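Local coordinates for conserved protein (MTH177) (Methanothermobacter marburgensis, PDB 1TR8) that probably contacts nascent polypeptide chains emerging from the ribosome as a chaperone, forming a homodimer that interacts with the ribosome and binds ribosomal RNA, at the interface of chains A and B. Coordinates in Å, arbitrary orientation; residue numbers count along the deposited sequence, not the author numbering. Chains: chain A/B, conserved protein (MTH177).

Contact 1: the interface of chains A and B. Residues chain A 14, 16-21; chain B 20-24.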
# COMPACT_ATOMS: atom_id res chain seq x y z
N LEU A 14 -1.30 14.88 15.76
CA LEU A 14 -0.67 13.58 15.49
C LEU A 14 0.77 13.86 15.13
O LEU A 14 1.04 14.55 14.15
CB LEU A 14 -1.39 12.85 14.35
CG LEU A 14 -1.01 11.39 14.12
CD1 LEU A 14 -1.46 10.56 15.31
CD2 LEU A 14 -1.60 10.81 12.83
N GLY A 16 5.01 13.19 14.62
CA GLY A 16 6.01 12.29 14.01
C GLY A 16 5.57 11.65 12.70
O GLY A 16 5.97 10.53 12.41
N VAL A 17 4.76 12.34 11.92
CA VAL A 17 4.32 11.78 10.66
C VAL A 17 5.37 12.11 9.62
O VAL A 17 5.72 13.27 9.42
CB VAL A 17 2.93 12.28 10.23
CG1 VAL A 17 2.58 11.71 8.83
CG2 VAL A 17 1.86 11.85 11.24
N GLU A 18 5.92 11.07 9.00
CA GLU A 18 6.96 11.22 8.01
C GLU A 18 6.42 11.42 6.61
O GLU A 18 7.03 12.13 5.82
CB GLU A 18 7.93 10.03 8.03
CG GLU A 18 8.69 9.95 9.35
CD GLU A 18 9.69 8.82 9.40
OE1 GLU A 18 9.69 7.96 8.49
OE2 GLU A 18 10.50 8.82 10.35
N GLU A 19 5.24 10.88 6.33
CA GLU A 19 4.68 10.94 5.00
C GLU A 19 3.23 10.51 5.05
O GLU A 19 2.85 9.65 5.87
CB GLU A 19 5.50 9.99 4.13
CG GLU A 19 5.21 9.92 2.64
CD GLU A 19 6.19 8.97 1.95
OE1 GLU A 19 7.37 8.92 2.35
OE2 GLU A 19 5.82 8.27 0.99
N VAL A 20 2.44 11.11 4.18
CA VAL A 20 1.08 10.65 3.91
C VAL A 20 1.04 10.40 2.42
O VAL A 20 1.58 11.19 1.63
CB VAL A 20 0.06 11.73 4.27
CG1 VAL A 20 -1.33 11.37 3.73
CG2 VAL A 20 0.05 11.91 5.78
N VAL A 21 0.49 9.24 2.06
CA VAL A 21 0.28 8.88 0.68
C VAL A 21 -1.21 8.65 0.46
O VAL A 21 -1.82 7.83 1.15
CB VAL A 21 1.01 7.58 0.30
CG1 VAL A 21 0.74 7.25 -1.16
CG2 VAL A 21 2.52 7.69 0.59
N VAL B 20 -5.66 5.65 1.98
CA VAL B 20 -4.72 6.64 2.47
C VAL B 20 -3.86 5.94 3.52
O VAL B 20 -4.39 5.23 4.35
CB VAL B 20 -5.45 7.84 3.12
CG1 VAL B 20 -4.47 8.80 3.78
CG2 VAL B 20 -6.26 8.57 2.09
N VAL B 21 -2.55 6.13 3.43
CA VAL B 21 -1.56 5.60 4.36
C VAL B 21 -0.83 6.76 5.06
O VAL B 21 -0.32 7.68 4.42
CB VAL B 21 -0.48 4.80 3.61
CG1 VAL B 21 0.58 4.30 4.59
CG2 VAL B 21 -1.09 3.62 2.81
N ILE B 22 -0.80 6.72 6.38
CA ILE B 22 -0.07 7.70 7.18
C ILE B 22 1.14 7.00 7.78
O ILE B 22 0.99 6.02 8.51
CB ILE B 22 -0.97 8.26 8.28
CG1 ILE B 22 -2.22 8.88 7.65
CG2 ILE B 22 -0.24 9.29 9.15
CD1 ILE B 22 -3.28 9.18 8.64
N LYS B 23 2.34 7.45 7.42
CA LYS B 23 3.55 6.77 7.81
C LYS B 23 4.30 7.52 8.90
O LYS B 23 4.63 8.69 8.78
CB LYS B 23 4.48 6.58 6.62
CG LYS B 23 3.84 5.88 5.44
CD LYS B 23 4.81 5.84 4.30
CE LYS B 23 4.30 4.98 3.17
NZ LYS B 23 5.45 4.61 2.31
N LEU B 24 4.61 6.76 9.94
CA LEU B 24 5.43 7.24 11.03
C LEU B 24 6.61 6.29 11.10
O LEU B 24 6.74 5.40 10.26
CB LEU B 24 4.65 7.25 12.35
CG LEU B 24 3.33 8.05 12.35
CD1 LEU B 24 2.14 7.22 11.88
CD2 LEU B 24 3.07 8.55 13.74

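Contact 2: the interface of chains A and B. Residues chain A 22, 31, 47-51; chain B 45-49.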
# COMPACT_ATOMS: atom_id res chain seq x y z
N ILE A 22 -1.74 9.31 -0.57
CA ILE A 22 -3.11 9.13 -1.00
C ILE A 22 -3.13 8.40 -2.34
O ILE A 22 -2.67 8.93 -3.34
CB ILE A 22 -3.81 10.48 -1.13
CG1 ILE A 22 -3.61 11.28 0.16
CG2 ILE A 22 -5.26 10.25 -1.37
CD1 ILE A 22 -4.09 12.68 0.05
N ILE A 31 2.59 13.57 0.44
CA ILE A 31 2.92 14.74 1.24
C ILE A 31 4.00 14.41 2.26
O ILE A 31 3.78 13.63 3.19
CB ILE A 31 1.68 15.27 1.97
CG1 ILE A 31 0.53 15.39 0.98
CG2 ILE A 31 1.99 16.62 2.59
CD1 ILE A 31 -0.75 15.90 1.58
N TYR A 47 -9.02 12.67 9.46
CA TYR A 47 -7.66 13.20 9.49
C TYR A 47 -7.56 14.43 8.61
O TYR A 47 -8.00 14.38 7.47
CB TYR A 47 -6.68 12.16 8.97
CG TYR A 47 -6.56 10.96 9.85
CD1 TYR A 47 -5.70 10.96 10.94
CD2 TYR A 47 -7.31 9.81 9.60
CE1 TYR A 47 -5.58 9.84 11.75
CE2 TYR A 47 -7.21 8.71 10.40
CZ TYR A 47 -6.34 8.73 11.48
OH TYR A 47 -6.28 7.63 12.32
N GLN A 48 -7.06 15.53 9.18
CA GLN A 48 -6.64 16.70 8.41
C GLN A 48 -5.13 16.71 8.24
O GLN A 48 -4.38 16.76 9.22
CB GLN A 48 -7.05 18.00 9.07
CG GLN A 48 -8.53 18.24 9.13
CD GLN A 48 -8.87 19.72 9.28
OE1 GLN A 48 -9.72 20.23 8.56
NE2 GLN A 48 -8.17 20.41 10.17
N VAL A 49 -4.71 16.81 6.99
CA VAL A 49 -3.34 16.63 6.55
C VAL A 49 -2.96 17.81 5.69
O VAL A 49 -3.50 18.02 4.62
CB VAL A 49 -3.17 15.38 5.69
CG1 VAL A 49 -1.71 15.22 5.25
CG2 VAL A 49 -3.61 14.17 6.44
N THR A 50 -1.98 18.56 6.18
CA THR A 50 -1.51 19.75 5.52
C THR A 50 -0.02 19.62 5.24
O THR A 50 0.77 19.25 6.11
CB THR A 50 -1.80 20.95 6.43
OG1 THR A 50 -3.22 21.04 6.64
CG2 THR A 50 -1.40 22.25 5.77
N GLY A 51 0.35 19.94 4.01
CA GLY A 51 1.74 19.99 3.61
C GLY A 51 1.81 20.19 2.11
O GLY A 51 0.79 20.33 1.46
N LYS B 45 -1.85 22.37 0.44
CA LYS B 45 -3.12 21.68 0.32
C LYS B 45 -3.46 21.05 1.66
O LYS B 45 -2.56 20.67 2.40
CB LYS B 45 -3.12 20.66 -0.82
CG LYS B 45 -3.45 21.28 -2.18
CD LYS B 45 -3.23 20.31 -3.32
CE LYS B 45 -2.81 21.01 -4.62
NZ LYS B 45 -3.78 20.84 -5.74
N THR B 46 -4.74 21.10 2.01
CA THR B 46 -5.28 20.41 3.18
C THR B 46 -6.23 19.30 2.70
O THR B 46 -7.16 19.54 1.94
CB THR B 46 -5.97 21.43 4.13
OG1 THR B 46 -4.98 22.24 4.77
CG2 THR B 46 -6.66 20.76 5.32
N TYR B 47 -5.93 18.06 3.08
CA TYR B 47 -6.79 16.92 2.79
C TYR B 47 -7.50 16.45 4.06
O TYR B 47 -6.88 16.25 5.09
CB TYR B 47 -5.99 15.76 2.20
CG TYR B 47 -5.34 16.06 0.88
CD1 TYR B 47 -5.92 15.68 -0.33
CD2 TYR B 47 -4.13 16.74 0.84
CE1 TYR B 47 -5.34 16.00 -1.53
CE2 TYR B 47 -3.52 17.05 -0.37
CZ TYR B 47 -4.12 16.67 -1.55
OH TYR B 47 -3.49 17.01 -2.74
N GLN B 48 -8.82 16.34 3.98
CA GLN B 48 -9.63 15.74 5.04
C GLN B 48 -9.96 14.32 4.59
O GLN B 48 -10.64 14.12 3.58
CB GLN B 48 -10.93 16.50 5.25
CG GLN B 48 -10.81 17.89 5.86
CD GLN B 48 -12.16 18.51 6.19
OE1 GLN B 48 -12.89 18.97 5.30
NE2 GLN B 48 -12.49 18.55 7.48
N VAL B 49 -9.56 13.35 5.41
CA VAL B 49 -9.68 11.94 5.09
C VAL B 49 -10.54 11.28 6.14
O VAL B 49 -10.21 11.30 7.31
CB VAL B 49 -8.28 11.28 5.11
CG1 VAL B 49 -8.37 9.77 4.83
CG2 VAL B 49 -7.35 12.01 4.13

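Contact 1: the interface of chains A and B
The backbone carbonyl oxygen of B:Lys23 is the best-held polar atom here, gripped by two neighbouring amides of chain A. A:Glu18 N gives it a hydrogen bond of 2.7 Å, arriving nearly along the C=O axis, and A:Glu19 N adds a weak one at 3.3 Å. The amide of the same lysine is used as well: B:Lys23 N donates to A:Glu19 O at 2.7 Å, almost straight (168° at H). Further along, A:Val21 and B:Val21 face each other as a reciprocal antiparallel pair, A:Val21 N to B:Val21 O and B:Val21 N to A:Val21 O, both 2.9 Å.

Side chains reinforce this backbone pairing. B:Lys23 runs extended alongside A:Glu19, whose CG is anti to the backbone N (chi1 -175°), both pointing the same way. The side-chain amine NZ of B:Lys23 ends 3.9 Å from carboxylate OE2 of A:Glu19, a long salt bridge, while the lysine crosses A:Val21 obliquely, CE passing CG2. The apolar partners include A:Val17 and B:Ile22: the branch methyl CG2 of B:Ile22, anti to its backbone N, meets A:Val17 CG1 at 3.7 Å and also touches CG2. A:Val20 and B:Val20 cross obliquely, their CG1 methyls 4.1 Å apart.

Strand 19-23 of each chain thus pairs with its own copy about the two-fold axis, and the loop between strands 12-14 and 19-23 of chain A extends the contact toward B:Leu24.

Contact 2: the interface of chains A and B
B:Tyr47 carries the apolar part of this contact, reaching from strand 44-51 of chain B toward two isoleucines of chain A. Its CB passes 4.1 Å from the carbonyl oxygen A:Val49 O. With CG anti to the carbonyl carbon (chi1 -62°) and the ring turned by chi2 -98°, CG and CD1 come under the terminal methyl of A:Ile22, whose CD1 is 3.5 Å from B:Tyr47 CD1. That methyl lies over one ring face, offset toward the rim, in a CH-pi contact, and B:Tyr47 CE1 is still 3.9 Å from A:Ile22 CD1. At the other rim, B:Tyr47 CD2 and CE2 both touch A:Ile31 CD1, each at 3.6 Å; this second methyl sits low beside the rim, on the same side of the ring plane as the first.

The backbone of the same tyrosine is paired as well. B:Tyr47 N donates to A:Val49 O, and its own carbonyl accepts A:Val49 N; the twin pair joins A:Tyr47 and B:Val49, with A:Tyr47 N donating to B:Val49 O at 2.8 Å. All four donors lie in the planes of the carbonyls they meet. The two glutamines run side by side, A:Gln48 CG 4.0 Å from B:Gln48 CG, with amide planes turned 64° from each other. Beyond them, the hydroxyls A:Thr50 OG1 and B:Thr46 OG1 share a hydrogen bond of 2.8 Å whose direction is not settled.

Antiparallel pairing of the two 44-51 strands, backed by tyrosine-isoleucine packing, joins the NAC domains into the homodimer.

Contact 1 and contact 2 have centres about 10 Å apart and belong to one two-fold symmetric interface. Each pairs a strand with its own copy in antiparallel fashion, 19-23 in contact 1 and 44-51 in contact 2. Strand 19-23 serves both: its backbone pairs across the dimer in contact 1, while B:Ile22 contributes in contact 1 and A:Ile22 in contact 2. Two such strand junctions make each subunit's sheet continue into its partner's, so the dimer is built from the NAC regions, and the C-terminal UBA helices, 66-76, 80-89 and 94-100, lie well away from both contacts.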